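Local coordinates for crustacyanin (PDB 1I4U), which binds the carotenoid astaxanthin as a lipocalin subunit of the complex that gives the lobster carapace its blue colour, at residues F6-K11 against T161-K166; G74-R79 against Y175-T180; K82-P87 against S100-L105; S133-R138 against A152-I157. All coordinates share one frame; numbering follows the deposited sequence.

In the fold
All four contacts reach the same antiparallel sheet of the lipocalin barrel, yet only some meet directly. Interactions 1 and 4 lie side by side, their centres about 12 Å apart, and touch where F164 CZ packs 3.5 Å from S133 CB. Interactions 2 and 3 use successive parts of strand 76-85; their centres are about 23 Å apart, but R79 NH2 comes within 4.0 Å of S100 CB. Interactions 3 and 4 sit on opposite sides of the chain's centre. Each has a side chain near a bound 2-methyl-2,4-pentanediol, probably from the crystallisation liquor: L105 at about 5 Å and F134 at about 4 Å. Interaction 3 also borders the second subunit.

Interaction 1: F6-K11 against T161-K166; sequences FVVPGK and TTRFVK
R163 reaches across to F6 and V8 with the end of its guanidinium group, and it meets only carbon there. All the contact is van der Waals. F6 CA stands oblique to the guanidinium, 3.6 Å from R163 NH2, and F6 CB is 3.7 Å from the same nitrogen; the phenyl ring of F6 leads away from R163, and the side chain packs on N42 and P44. V8 behaves differently: its CG2 methyl sits over one face of the guanidinium, 4.2 Å from NH1. The arginine chain bends at CG-CD (chi3 63°), which helps to bring its flat end beside strand 7-9.

In lipocalin terms, the contact joins two short strands, each attached to a different strand of the barrel. Strand 164-166 pairs with strand 33-41 and strand 7-9 with strand 128-137, and these two barrel strands are themselves neighbours.

The polar interactions lie around this apolar meeting. R163 NH1 makes a salt bridge with D131 on strand 128-137, so the charge that passes V8 is paired from the barrel. F6 O is hydrogen-bonded to S130 OG on the same strand. Just before strand 164-166, F164 N donates to T161 O at 3.1 Å, closing the single 3-10 turn that carries R163.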
loop_
_atom_site.group_PDB
_atom_site.type_symbol
_atom_site.label_atom_id
_atom_site.label_comp_id
_atom_site.label_asym_id
_atom_site.label_seq_id
_atom_site.Cartn_x
_atom_site.Cartn_y
_atom_site.Cartn_z
ATOM N N PHE A 6 10.453 6.162 -11.316
ATOM C CA PHE A 6 9.586 6.519 -10.188
ATOM C C PHE A 6 10.228 6.144 -8.850
ATOM O O PHE A 6 9.539 6.277 -7.809
ATOM C CB PHE A 6 8.181 5.966 -10.367
ATOM C CG PHE A 6 8.133 4.456 -10.539
ATOM C CD1 PHE A 6 8.192 3.600 -9.454
ATOM C CD2 PHE A 6 8.060 3.911 -11.808
ATOM C CE1 PHE A 6 8.190 2.230 -9.578
ATOM C CE2 PHE A 6 8.052 2.520 -11.956
ATOM C CZ PHE A 6 8.126 1.691 -10.852
ATOM N N VAL A 7 11.469 5.700 -8.850
ATOM C CA VAL A 7 12.211 5.502 -7.614
ATOM C C VAL A 7 13.274 6.601 -7.553
ATOM O O VAL A 7 14.217 6.617 -8.324
ATOM C CB VAL A 7 12.834 4.103 -7.548
ATOM C CG1 VAL A 7 13.607 3.917 -6.259
ATOM C CG2 VAL A 7 11.749 3.031 -7.677
ATOM N N VAL A 8 13.132 7.551 -6.636
ATOM C CA VAL A 8 13.816 8.825 -6.686
ATOM C C VAL A 8 14.644 9.025 -5.442
ATOM O O VAL A 8 14.118 8.801 -4.328
ATOM C CB VAL A 8 12.784 9.985 -6.825
ATOM C CG1 VAL A 8 13.457 11.359 -6.857
ATOM C CG2 VAL A 8 11.898 9.768 -8.039
ATOM N N PRO A 9 15.895 9.454 -5.508
ATOM C CA PRO A 9 16.629 9.737 -4.261
ATOM C C PRO A 9 15.912 10.748 -3.378
ATOM O O PRO A 9 15.231 11.645 -3.865
ATOM C CB PRO A 9 17.938 10.352 -4.746
ATOM C CG PRO A 9 18.097 9.716 -6.103
ATOM C CD PRO A 9 16.718 9.690 -6.714
ATOM N N GLY A 10 16.175 10.546 -2.071
ATOM C CA GLY A 10 15.741 11.403 -1.008
ATOM C C GLY A 10 14.371 11.003 -0.483
ATOM O O GLY A 10 13.817 9.990 -0.864
ATOM N N LYS A 11 13.847 11.800 0.416
ATOM C CA LYS A 11 12.575 11.572 1.064
ATOM C C LYS A 11 11.409 12.250 0.353
ATOM O O LYS A 11 11.562 13.195 -0.416
ATOM C CB LYS A 11 12.629 12.042 2.519
ATOM C CG LYS A 11 11.736 13.207 2.878
ATOM C CD LYS A 11 12.315 14.569 2.509
ATOM C CE LYS A 11 11.488 15.751 2.988
ATOM N NZ LYS A 11 12.347 16.876 3.482
ATOM N N THR A 161 7.833 17.294 -13.781
ATOM C CA THR A 161 6.625 17.105 -14.612
ATOM C C THR A 161 6.838 16.529 -15.997
ATOM O O THR A 161 5.877 16.124 -16.678
ATOM C CB THR A 161 5.862 18.429 -14.730
ATOM O OG1 THR A 161 6.723 19.406 -15.302
ATOM C CG2 THR A 161 5.474 18.852 -13.330
ATOM N N THR A 162 8.093 16.432 -16.430
ATOM C CA THR A 162 8.337 15.682 -17.660
ATOM C C THR A 162 8.029 14.186 -17.523
ATOM O O THR A 162 7.978 13.420 -18.494
ATOM C CB THR A 162 9.803 15.869 -18.122
ATOM O OG1 THR A 162 10.686 15.185 -17.203
ATOM C CG2 THR A 162 10.166 17.349 -18.178
ATOM N N ARG A 163 7.777 13.700 -16.310
ATOM C CA ARG A 163 7.363 12.358 -16.027
ATOM C C ARG A 163 5.921 12.047 -16.430
ATOM O O ARG A 163 5.526 10.905 -16.553
ATOM C CB ARG A 163 7.587 12.064 -14.533
ATOM C CG ARG A 163 9.075 11.901 -14.181
ATOM C CD ARG A 163 9.294 11.906 -12.680
ATOM N NE ARG A 163 8.597 10.745 -12.067
ATOM C CZ ARG A 163 8.307 10.660 -10.778
ATOM N NH1 ARG A 163 8.614 11.595 -9.899
ATOM N NH2 ARG A 163 7.660 9.588 -10.376
ATOM N N PHE A 164 5.108 13.075 -16.681
ATOM C CA PHE A 164 3.704 12.783 -17.041
ATOM C C PHE A 164 3.569 12.216 -18.443
ATOM O O PHE A 164 4.221 12.679 -19.367
ATOM C CB PHE A 164 2.850 14.053 -16.982
ATOM C CG PHE A 164 2.423 14.361 -15.574
ATOM C CD1 PHE A 164 1.343 13.702 -15.019
ATOM C CD2 PHE A 164 3.115 15.261 -14.801
ATOM C CE1 PHE A 164 0.940 13.951 -13.733
ATOM C CE2 PHE A 164 2.715 15.549 -13.509
ATOM C CZ PHE A 164 1.635 14.846 -12.981
ATOM N N VAL A 165 2.656 11.254 -18.537
ATOM C CA VAL A 165 2.269 10.625 -19.809
ATOM C C VAL A 165 0.768 10.762 -19.954
ATOM O O VAL A 165 0.008 10.463 -19.010
ATOM C CB VAL A 165 2.695 9.141 -19.890
ATOM C CG1 VAL A 165 2.280 8.582 -21.237
ATOM C CG2 VAL A 165 4.208 8.993 -19.648
ATOM N N LYS A 166 0.276 11.210 -21.098
ATOM C CA LYS A 166 -1.163 11.368 -21.343
ATOM C C LYS A 166 -1.819 10.013 -21.484
ATOM O O LYS A 166 -1.249 9.072 -22.029
ATOM C CB LYS A 166 -1.361 12.173 -22.623
ATOM C CG LYS A 166 -2.697 12.750 -22.893
ATOM C CD LYS A 166 -2.695 13.757 -24.043
ATOM C CE LYS A 166 -2.098 15.034 -23.464
ATOM N NZ LYS A 166 -2.152 16.126 -24.492
#

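Interaction 2: G74-R79 against Y175-T180; sequences GNLLKR and YDTQKT
The carbonyl oxygen of T177 is gripped by two donors from one residue: T180 N at 3.0 Å and T180 OG1 at 2.7 Å. The hydroxyl approaches at a C=O...donor angle of 132°, tilted 17° from the carbonyl plane. This folded turn belongs to the C-terminal segment, whose short helix 175-178 lies against the outside of the lipocalin barrel; just ahead of it, the disulfide between C51 and C173 ties the tail to the barrel.

Across the contact everything is apolar, and L76 at the beginning of strand 76-85 does the work with both branches. CD1 meets the T177 methyl, CG2, at 4.0 Å, the two side chains crossing at about a right angle. On the other branch, L76 CD2 touches the aliphatic CG of Q178, also at 4.0 Å. The threonine methyl is anti to the backbone N (OG1 chi1 -58°), and this leaves the methyl, not the hydroxyl, to face the leucine.

Q178 thus has two roles. Its methylene packs on L76, while beyond CG the extended chain carries NE2 to C51 O and T68 OG1, which anchors the buried amide. K78 adds a further tie, a salt bridge from NZ to the terminal carboxylate of L181. Within 175-180, K179 NZ forms a salt bridge with D176 OD1 at 2.8 Å, meeting it from above the carboxylate plane.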
loop_
_atom_site.group_PDB
_atom_site.type_symbol
_atom_site.label_atom_id
_atom_site.label_comp_id
_atom_site.label_asym_id
_atom_site.label_seq_id
_atom_site.Cartn_x
_atom_site.Cartn_y
_atom_site.Cartn_z
ATOM N N GLY A 74 -6.156 -5.383 -23.339
ATOM C CA GLY A 74 -7.178 -5.008 -24.256
ATOM C C GLY A 74 -8.618 -5.249 -23.850
ATOM O O GLY A 74 -9.533 -4.872 -24.622
ATOM N N ASN A 75 -8.865 -5.852 -22.699
ATOM C CA ASN A 75 -10.242 -6.094 -22.270
ATOM C C ASN A 75 -10.753 -4.953 -21.428
ATOM O O ASN A 75 -9.988 -4.304 -20.725
ATOM C CB ASN A 75 -10.372 -7.414 -21.500
ATOM C CG ASN A 75 -10.060 -8.523 -22.513
ATOM O OD1 ASN A 75 -10.674 -8.529 -23.562
ATOM N ND2 ASN A 75 -9.116 -9.352 -22.131
ATOM N N LEU A 76 -12.069 -4.760 -21.474
ATOM C CA LEU A 76 -12.728 -3.890 -20.500
ATOM C C LEU A 76 -12.449 -4.396 -19.083
ATOM O O LEU A 76 -12.434 -5.590 -18.845
ATOM C CB LEU A 76 -14.230 -3.868 -20.705
ATOM C CG LEU A 76 -14.745 -3.177 -21.959
ATOM C CD1 LEU A 76 -16.106 -3.699 -22.392
ATOM C CD2 LEU A 76 -14.826 -1.684 -21.690
ATOM N N LEU A 77 -12.319 -3.464 -18.134
ATOM C CA LEU A 77 -12.020 -3.751 -16.759
ATOM C C LEU A 77 -12.695 -2.750 -15.847
ATOM O O LEU A 77 -12.707 -1.562 -16.129
ATOM C CB LEU A 77 -10.487 -3.723 -16.513
ATOM C CG LEU A 77 -10.028 -3.986 -15.082
ATOM C CD1 LEU A 77 -10.391 -5.393 -14.604
ATOM C CD2 LEU A 77 -8.508 -3.815 -14.954
ATOM N N LYS A 78 -13.278 -3.277 -14.784
ATOM C CA LYS A 78 -13.813 -2.494 -13.691
ATOM C C LYS A 78 -13.075 -2.871 -12.412
ATOM O O LYS A 78 -12.944 -4.077 -12.160
ATOM C CB LYS A 78 -15.307 -2.692 -13.450
ATOM C CG LYS A 78 -15.940 -1.958 -12.281
ATOM C CD LYS A 78 -17.436 -2.150 -12.228
ATOM C CE LYS A 78 -17.778 -3.079 -11.099
ATOM N NZ LYS A 78 -19.229 -3.442 -11.103
ATOM N N ARG A 79 -12.669 -1.851 -11.687
ATOM C CA ARG A 79 -12.044 -2.001 -10.394
ATOM C C ARG A 79 -12.850 -1.255 -9.356
ATOM O O ARG A 79 -13.193 -0.116 -9.548
ATOM C CB ARG A 79 -10.636 -1.426 -10.401
ATOM C CG ARG A 79 -9.790 -2.185 -11.398
ATOM C CD ARG A 79 -8.385 -1.663 -11.319
ATOM N NE ARG A 79 -7.806 -2.237 -10.065
ATOM C CZ ARG A 79 -6.668 -1.667 -9.605
ATOM N NH1 ARG A 79 -6.047 -0.644 -10.209
ATOM N NH2 ARG A 79 -6.128 -2.145 -8.505
ATOM N N TYR A 175 -17.271 4.611 -23.149
ATOM C CA TYR A 175 -17.647 5.051 -21.812
ATOM C C TYR A 175 -19.033 4.565 -21.396
ATOM O O TYR A 175 -19.229 4.227 -20.235
ATOM C CB TYR A 175 -17.564 6.563 -21.764
ATOM C CG TYR A 175 -16.232 7.219 -21.918
ATOM C CD1 TYR A 175 -15.102 6.881 -21.185
ATOM C CD2 TYR A 175 -16.080 8.276 -22.779
ATOM C CE1 TYR A 175 -13.885 7.532 -21.342
ATOM C CE2 TYR A 175 -14.904 8.960 -22.946
ATOM C CZ TYR A 175 -13.800 8.573 -22.227
ATOM O OH TYR A 175 -12.652 9.305 -22.414
ATOM N N ASP A 176 -19.981 4.554 -22.331
ATOM C CA ASP A 176 -21.330 4.153 -21.967
ATOM C C ASP A 176 -21.369 2.681 -21.621
ATOM O O ASP A 176 -22.254 2.266 -20.875
ATOM C CB ASP A 176 -22.303 4.521 -23.081
ATOM C CG ASP A 176 -22.771 5.938 -23.074
ATOM O OD1 ASP A 176 -22.447 6.692 -22.141
ATOM O OD2 ASP A 176 -23.484 6.291 -24.072
ATOM N N THR A 177 -20.481 1.865 -22.193
ATOM C CA THR A 177 -20.358 0.481 -21.803
ATOM C C THR A 177 -19.658 0.380 -20.457
ATOM O O THR A 177 -20.067 -0.377 -19.565
ATOM C CB THR A 177 -19.610 -0.304 -22.892
ATOM O OG1 THR A 177 -20.315 -0.181 -24.133
ATOM C CG2 THR A 177 -19.565 -1.772 -22.565
ATOM N N GLN A 178 -18.556 1.120 -20.307
ATOM C CA GLN A 178 -17.827 1.119 -19.034
ATOM C C GLN A 178 -18.706 1.425 -17.852
ATOM O O GLN A 178 -18.587 0.805 -16.812
ATOM C CB GLN A 178 -16.707 2.175 -19.097
ATOM C CG GLN A 178 -15.599 1.824 -20.046
ATOM C CD GLN A 178 -14.573 2.918 -20.313
ATOM O OE1 GLN A 178 -14.124 3.100 -21.448
ATOM N NE2 GLN A 178 -14.197 3.615 -19.247
ATOM N N LYS A 179 -19.612 2.370 -18.009
ATOM C CA LYS A 179 -20.420 2.820 -16.872
ATOM C C LYS A 179 -21.421 1.755 -16.476
ATOM O O LYS A 179 -22.016 1.937 -15.404
ATOM C CB LYS A 179 -20.991 4.182 -17.197
ATOM C CG LYS A 179 -22.193 4.204 -18.078
ATOM C CD LYS A 179 -22.582 5.640 -18.489
ATOM C CE LYS A 179 -23.919 5.552 -19.270
ATOM N NZ LYS A 179 -24.229 6.803 -20.030
ATOM N N THR A 180 -21.605 0.687 -17.233
ATOM C CA THR A 180 -22.557 -0.394 -16.921
ATOM C C THR A 180 -21.855 -1.637 -16.421
ATOM O O THR A 180 -22.494 -2.652 -16.064
ATOM C CB THR A 180 -23.368 -0.846 -18.154
ATOM O OG1 THR A 180 -22.459 -1.442 -19.106
ATOM C CG2 THR A 180 -24.011 0.307 -18.870
#

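Interaction 3: K82-P87 against S100-L105; sequences KLYPNP and SFAAPL
Two side chains of strand 76-85 owe their reach to their torsions. L83 sets CG opposite the backbone nitrogen (chi1 -171°, chi2 68°), and a side chain that leaves its strand obliquely still lets CD1 reach L105 CB, 4.3 Å away. Y84, the next residue along, leaves the strand pointing away from the other segment, but its CG stands between the backbone N and the carbonyl carbon (chi1 45°), and the ring swings round until the phenol oxygen OH comes within 4.2 Å of A102 CB.

The leucine pair is the apolar half of the contact. It is made by a methyl branch against a methylene, in a buried setting that L93, beside L83, and L118, beside L105, help to fill. The polar partner of Y84 OH is D96 OD2, to which it is hydrogen-bonded, and A102 also packs on D96. The second subunit closes in on this side: P87 of the second subunit packs on Y84, and A102 forms backbone hydrogen bonds with that neighbouring subunit.

Strands 76-85 and 102-110 are not hydrogen-bonded partners. Strand 93-97 lies between them and pairs antiparallel with each, so that the side chains of next-but-one strands meet across it. L105 also comes close to a bound 2-methyl-2,4-pentanediol, consistent with the leucine side of the strands facing the interior cavity of the up-and-down lipocalin barrel.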
loop_
_atom_site.group_PDB
_atom_site.type_symbol
_atom_site.label_atom_id
_atom_site.label_comp_id
_atom_site.label_asym_id
_atom_site.label_seq_id
_atom_site.Cartn_x
_atom_site.Cartn_y
_atom_site.Cartn_z
ATOM N N LYS A 82 -12.160 2.509 -2.846
ATOM C CA LYS A 82 -12.663 3.364 -1.793
ATOM C C LYS A 82 -11.659 4.467 -1.511
ATOM O O LYS A 82 -10.462 4.256 -1.673
ATOM C CB LYS A 82 -12.878 2.609 -0.473
ATOM C CG LYS A 82 -13.977 1.584 -0.483
ATOM C CD LYS A 82 -13.953 0.779 0.805
ATOM C CE LYS A 82 -15.098 -0.199 0.800
ATOM N NZ LYS A 82 -16.275 0.399 1.439
ATOM N N LEU A 83 -12.178 5.617 -1.081
ATOM C CA LEU A 83 -11.314 6.691 -0.606
ATOM C C LEU A 83 -11.845 7.071 0.771
ATOM O O LEU A 83 -13.000 7.433 0.887
ATOM C CB LEU A 83 -11.323 7.772 -1.649
ATOM C CG LEU A 83 -10.401 8.943 -1.612
ATOM C CD1 LEU A 83 -8.975 8.523 -1.860
ATOM C CD2 LEU A 83 -10.792 9.957 -2.668
ATOM N N TYR A 84 -11.035 6.936 1.805
ATOM C CA TYR A 84 -11.524 7.155 3.170
ATOM C C TYR A 84 -10.450 7.863 3.965
ATOM O O TYR A 84 -9.256 7.795 3.608
ATOM C CB TYR A 84 -11.918 5.855 3.831
ATOM C CG TYR A 84 -11.000 4.680 3.702
ATOM C CD1 TYR A 84 -9.861 4.560 4.498
ATOM C CD2 TYR A 84 -11.233 3.670 2.768
ATOM C CE1 TYR A 84 -9.031 3.484 4.365
ATOM C CE2 TYR A 84 -10.384 2.600 2.655
ATOM C CZ TYR A 84 -9.273 2.481 3.442
ATOM O OH TYR A 84 -8.386 1.432 3.369
ATOM N N PRO A 85 -10.747 8.523 5.062
ATOM C CA PRO A 85 -9.670 9.196 5.811
ATOM C C PRO A 85 -8.614 8.203 6.310
ATOM O O PRO A 85 -8.877 7.062 6.688
ATOM C CB PRO A 85 -10.436 9.836 6.988
ATOM C CG PRO A 85 -11.806 10.034 6.423
ATOM C CD PRO A 85 -12.075 8.719 5.687
ATOM N N ASN A 86 -7.378 8.670 6.306
ATOM C CA ASN A 86 -6.277 7.846 6.796
ATOM C C ASN A 86 -6.589 7.311 8.192
ATOM O O ASN A 86 -7.069 8.061 9.052
ATOM C CB ASN A 86 -4.985 8.638 6.833
ATOM C CG ASN A 86 -3.930 7.869 7.590
ATOM O OD1 ASN A 86 -3.840 7.977 8.825
ATOM N ND2 ASN A 86 -3.137 7.081 6.908
ATOM N N PRO A 87 -6.482 6.006 8.428
ATOM C CA PRO A 87 -6.931 5.453 9.717
ATOM C C PRO A 87 -6.198 5.897 10.979
ATOM O O PRO A 87 -6.692 5.664 12.108
ATOM C CB PRO A 87 -6.794 3.936 9.534
ATOM C CG PRO A 87 -6.911 3.727 8.058
ATOM C CD PRO A 87 -6.147 4.899 7.485
ATOM N N SER A 100 -5.594 -5.196 -3.763
ATOM C CA SER A 100 -4.535 -4.226 -3.921
ATOM C C SER A 100 -4.014 -3.719 -2.597
ATOM O O SER A 100 -4.565 -3.970 -1.528
ATOM C CB SER A 100 -4.994 -3.037 -4.786
ATOM O OG SER A 100 -3.808 -2.282 -5.172
ATOM N N PHE A 101 -2.902 -2.995 -2.595
ATOM C CA PHE A 101 -2.447 -2.170 -1.466
ATOM C C PHE A 101 -3.356 -0.924 -1.373
ATOM O O PHE A 101 -4.138 -0.569 -2.277
ATOM C CB PHE A 101 -1.016 -1.709 -1.655
ATOM C CG PHE A 101 0.110 -2.708 -1.353
ATOM C CD1 PHE A 101 -0.060 -4.094 -1.299
ATOM C CD2 PHE A 101 1.410 -2.272 -1.104
ATOM C CE1 PHE A 101 1.006 -4.957 -1.031
ATOM C CE2 PHE A 101 2.481 -3.111 -0.842
ATOM C CZ PHE A 101 2.299 -4.494 -0.774
ATOM N N ALA A 102 -3.292 -0.194 -0.283
ATOM C CA ALA A 102 -3.880 1.112 -0.078
ATOM C C ALA A 102 -2.740 2.107 0.087
ATOM O O ALA A 102 -1.681 1.759 0.605
ATOM C CB ALA A 102 -4.827 1.233 1.127
ATOM N N ALA A 103 -2.978 3.354 -0.328
ATOM C CA ALA A 103 -1.913 4.348 -0.299
ATOM C C ALA A 103 -2.424 5.712 0.073
ATOM O O ALA A 103 -3.622 5.977 -0.139
ATOM C CB ALA A 103 -1.297 4.484 -1.683
ATOM N N PRO A 104 -1.556 6.573 0.568
ATOM C CA PRO A 104 -2.039 7.944 0.774
ATOM C C PRO A 104 -2.349 8.595 -0.570
ATOM O O PRO A 104 -1.696 8.326 -1.575
ATOM C CB PRO A 104 -0.829 8.657 1.336
ATOM C CG PRO A 104 0.339 7.831 0.949
ATOM C CD PRO A 104 -0.159 6.395 0.922
ATOM N N LEU A 105 -3.323 9.510 -0.532
ATOM C CA LEU A 105 -3.686 10.232 -1.735
ATOM C C LEU A 105 -4.011 11.655 -1.309
ATOM O O LEU A 105 -5.012 11.892 -0.638
ATOM C CB LEU A 105 -4.832 9.532 -2.468
ATOM C CG LEU A 105 -5.212 10.000 -3.893
ATOM C CD1 LEU A 105 -5.943 11.306 -3.930
ATOM C CD2 LEU A 105 -3.942 10.013 -4.743
#

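Interaction 4: S133-R138 against A152-I157; sequences SFIFSR and AAFKNI
F154 points its ring from helix 144-156 straight into strand 128-137, where it fits against S133, the backbone of F134 and I135. The arrangement is the one known from lipocalins, a helix that follows the last strand of the barrel and packs on its outer wall. Here the local strand and helix run almost antiparallel, at 163°, and their axes come no closer than 10.7 Å, a spacing that the phenyl ring spans.

Two kinds of approach meet the ring, oblique and edge-on. S133 OG comes obliquely, 3.3 Å from F154 CE1, and S133 CB lies 3.4 Å from the same carbon, so this corner is tightly packed. F134 offers only its carbonyl. The oxygen lies near the ring plane at the edge, 3.6 Å from CZ, an orientation that sets the slightly positive rim of the ring toward a partly negative atom. I135 also comes obliquely, on the same side of the ring plane as S133 OG but at another ring carbon, with CG1 4.3 Å from CE2. With chi1 at -73°, the ring of F154 is directed away from its own carbonyl carbon and toward the strand.

The strand alternates as a barrel wall should. While S133 faces the helix, the side chain of F134 leaves on the other side and approaches a bound 2-methyl-2,4-pentanediol. Around F154 the packing continues with C117 of the adjacent strand 115-123, with L108 of strand 102-110, the next one beyond it, and with F164, whose ring meets it with the planes at about 55°. The backbone of S133 is held by strand 33-41, its N hydrogen-bonded to T41 OG1.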
loop_
_atom_site.group_PDB
_atom_site.type_symbol
_atom_site.label_atom_id
_atom_site.label_comp_id
_atom_site.label_asym_id
_atom_site.label_seq_id
_atom_site.Cartn_x
_atom_site.Cartn_y
_atom_site.Cartn_z
ATOM N N SER A 133 1.811 10.620 -9.459
ATOM C CA SER A 133 1.064 11.824 -9.670
ATOM C C SER A 133 0.063 11.597 -10.813
ATOM O O SER A 133 0.280 10.798 -11.719
ATOM C CB SER A 133 1.975 13.001 -9.978
ATOM O OG SER A 133 2.888 13.243 -8.931
ATOM N N PHE A 134 -1.021 12.348 -10.709
ATOM C CA PHE A 134 -2.162 12.227 -11.619
ATOM C C PHE A 134 -2.762 13.590 -11.881
ATOM O O PHE A 134 -2.850 14.388 -10.983
ATOM C CB PHE A 134 -3.257 11.345 -11.048
ATOM C CG PHE A 134 -2.827 10.010 -10.468
ATOM C CD1 PHE A 134 -2.274 9.950 -9.206
ATOM C CD2 PHE A 134 -2.956 8.834 -11.197
ATOM C CE1 PHE A 134 -1.869 8.739 -8.691
ATOM C CE2 PHE A 134 -2.567 7.617 -10.652
ATOM C CZ PHE A 134 -2.009 7.584 -9.405
ATOM N N ILE A 135 -3.226 13.782 -13.115
ATOM C CA ILE A 135 -4.043 14.918 -13.494
ATOM C C ILE A 135 -5.398 14.345 -13.865
ATOM O O ILE A 135 -5.463 13.496 -14.778
ATOM C CB ILE A 135 -3.426 15.752 -14.627
ATOM C CG1 ILE A 135 -2.069 16.333 -14.201
ATOM C CG2 ILE A 135 -4.310 16.884 -15.114
ATOM C CD1 ILE A 135 -1.256 16.924 -15.356
ATOM N N PHE A 136 -6.425 14.769 -13.160
ATOM C CA PHE A 136 -7.807 14.395 -13.439
ATOM C C PHE A 136 -8.596 15.571 -14.073
ATOM O O PHE A 136 -8.309 16.731 -13.764
ATOM C CB PHE A 136 -8.511 14.033 -12.153
ATOM C CG PHE A 136 -8.352 12.675 -11.530
ATOM C CD1 PHE A 136 -7.364 11.773 -11.925
ATOM C CD2 PHE A 136 -9.235 12.275 -10.505
ATOM C CE1 PHE A 136 -7.271 10.502 -11.386
ATOM C CE2 PHE A 136 -9.165 10.985 -9.960
ATOM C CZ PHE A 136 -8.176 10.130 -10.397
ATOM N N SER A 137 -9.522 15.218 -14.937
ATOM C CA SER A 137 -10.385 16.161 -15.625
ATOM C C SER A 137 -11.841 15.755 -15.474
ATOM O O SER A 137 -12.158 14.583 -15.403
ATOM C CB SER A 137 -10.012 16.229 -17.093
ATOM O OG SER A 137 -10.856 17.158 -17.787
ATOM N N ARG A 138 -12.732 16.750 -15.496
ATOM C CA ARG A 138 -14.153 16.411 -15.575
ATOM C C ARG A 138 -14.621 16.023 -16.969
ATOM O O ARG A 138 -15.787 15.591 -17.106
ATOM C CB ARG A 138 -14.994 17.562 -15.020
ATOM C CG ARG A 138 -14.897 17.780 -13.530
ATOM C CD ARG A 138 -15.314 16.571 -12.726
ATOM N NE ARG A 138 -15.546 16.940 -11.334
ATOM C CZ ARG A 138 -16.111 16.121 -10.449
ATOM N NH1 ARG A 138 -16.501 14.910 -10.773
ATOM N NH2 ARG A 138 -16.295 16.545 -9.205
ATOM N N ALA A 152 2.249 23.572 -12.274
ATOM C CA ALA A 152 2.795 24.470 -11.260
ATOM C C ALA A 152 2.801 23.793 -9.907
ATOM O O ALA A 152 3.773 23.818 -9.163
ATOM C CB ALA A 152 2.040 25.780 -11.207
ATOM N N ALA A 153 1.682 23.126 -9.599
ATOM C CA ALA A 153 1.529 22.490 -8.292
ATOM C C ALA A 153 2.558 21.395 -8.073
ATOM O O ALA A 153 3.122 21.259 -6.990
ATOM C CB ALA A 153 0.129 21.929 -8.092
ATOM N N PHE A 154 2.789 20.608 -9.122
ATOM C CA PHE A 154 3.774 19.545 -8.970
ATOM C C PHE A 154 5.198 20.083 -8.945
ATOM O O PHE A 154 6.017 19.552 -8.173
ATOM C CB PHE A 154 3.543 18.543 -10.095
ATOM C CG PHE A 154 2.285 17.687 -9.929
ATOM C CD1 PHE A 154 2.233 16.792 -8.888
ATOM C CD2 PHE A 154 1.202 17.781 -10.756
ATOM C CE1 PHE A 154 1.125 15.989 -8.710
ATOM C CE2 PHE A 154 0.097 16.996 -10.594
ATOM C CZ PHE A 154 -0.003 16.143 -9.528
ATOM N N LYS A 155 5.479 21.095 -9.748
ATOM C CA LYS A 155 6.816 21.710 -9.690
ATOM C C LYS A 155 7.080 22.275 -8.320
ATOM O O LYS A 155 8.207 22.223 -7.802
ATOM C CB LYS A 155 6.931 22.785 -10.751
ATOM C CG LYS A 155 7.209 22.285 -12.165
ATOM C CD LYS A 155 7.033 23.418 -13.121
ATOM C CE LYS A 155 7.817 23.554 -14.374
ATOM N NZ LYS A 155 8.401 22.321 -14.923
ATOM N N ASN A 156 6.040 22.796 -7.706
ATOM C CA ASN A 156 6.176 23.391 -6.380
ATOM C C ASN A 156 6.591 22.381 -5.314
ATOM O O ASN A 156 7.126 22.785 -4.269
ATOM C CB ASN A 156 4.872 24.075 -5.970
ATOM C CG ASN A 156 4.872 24.796 -4.652
ATOM O OD1 ASN A 156 5.478 25.854 -4.444
ATOM N ND2 ASN A 156 4.150 24.297 -3.666
ATOM N N ILE A 157 6.363 21.091 -5.548
ATOM C CA ILE A 157 6.780 20.052 -4.601
ATOM C C ILE A 157 7.885 19.188 -5.198
ATOM O O ILE A 157 8.171 18.058 -4.834
ATOM C CB ILE A 157 5.581 19.226 -4.092
ATOM C CG1 ILE A 157 4.773 18.486 -5.160
ATOM C CG2 ILE A 157 4.666 20.139 -3.294
ATOM C CD1 ILE A 157 4.026 17.270 -4.644
#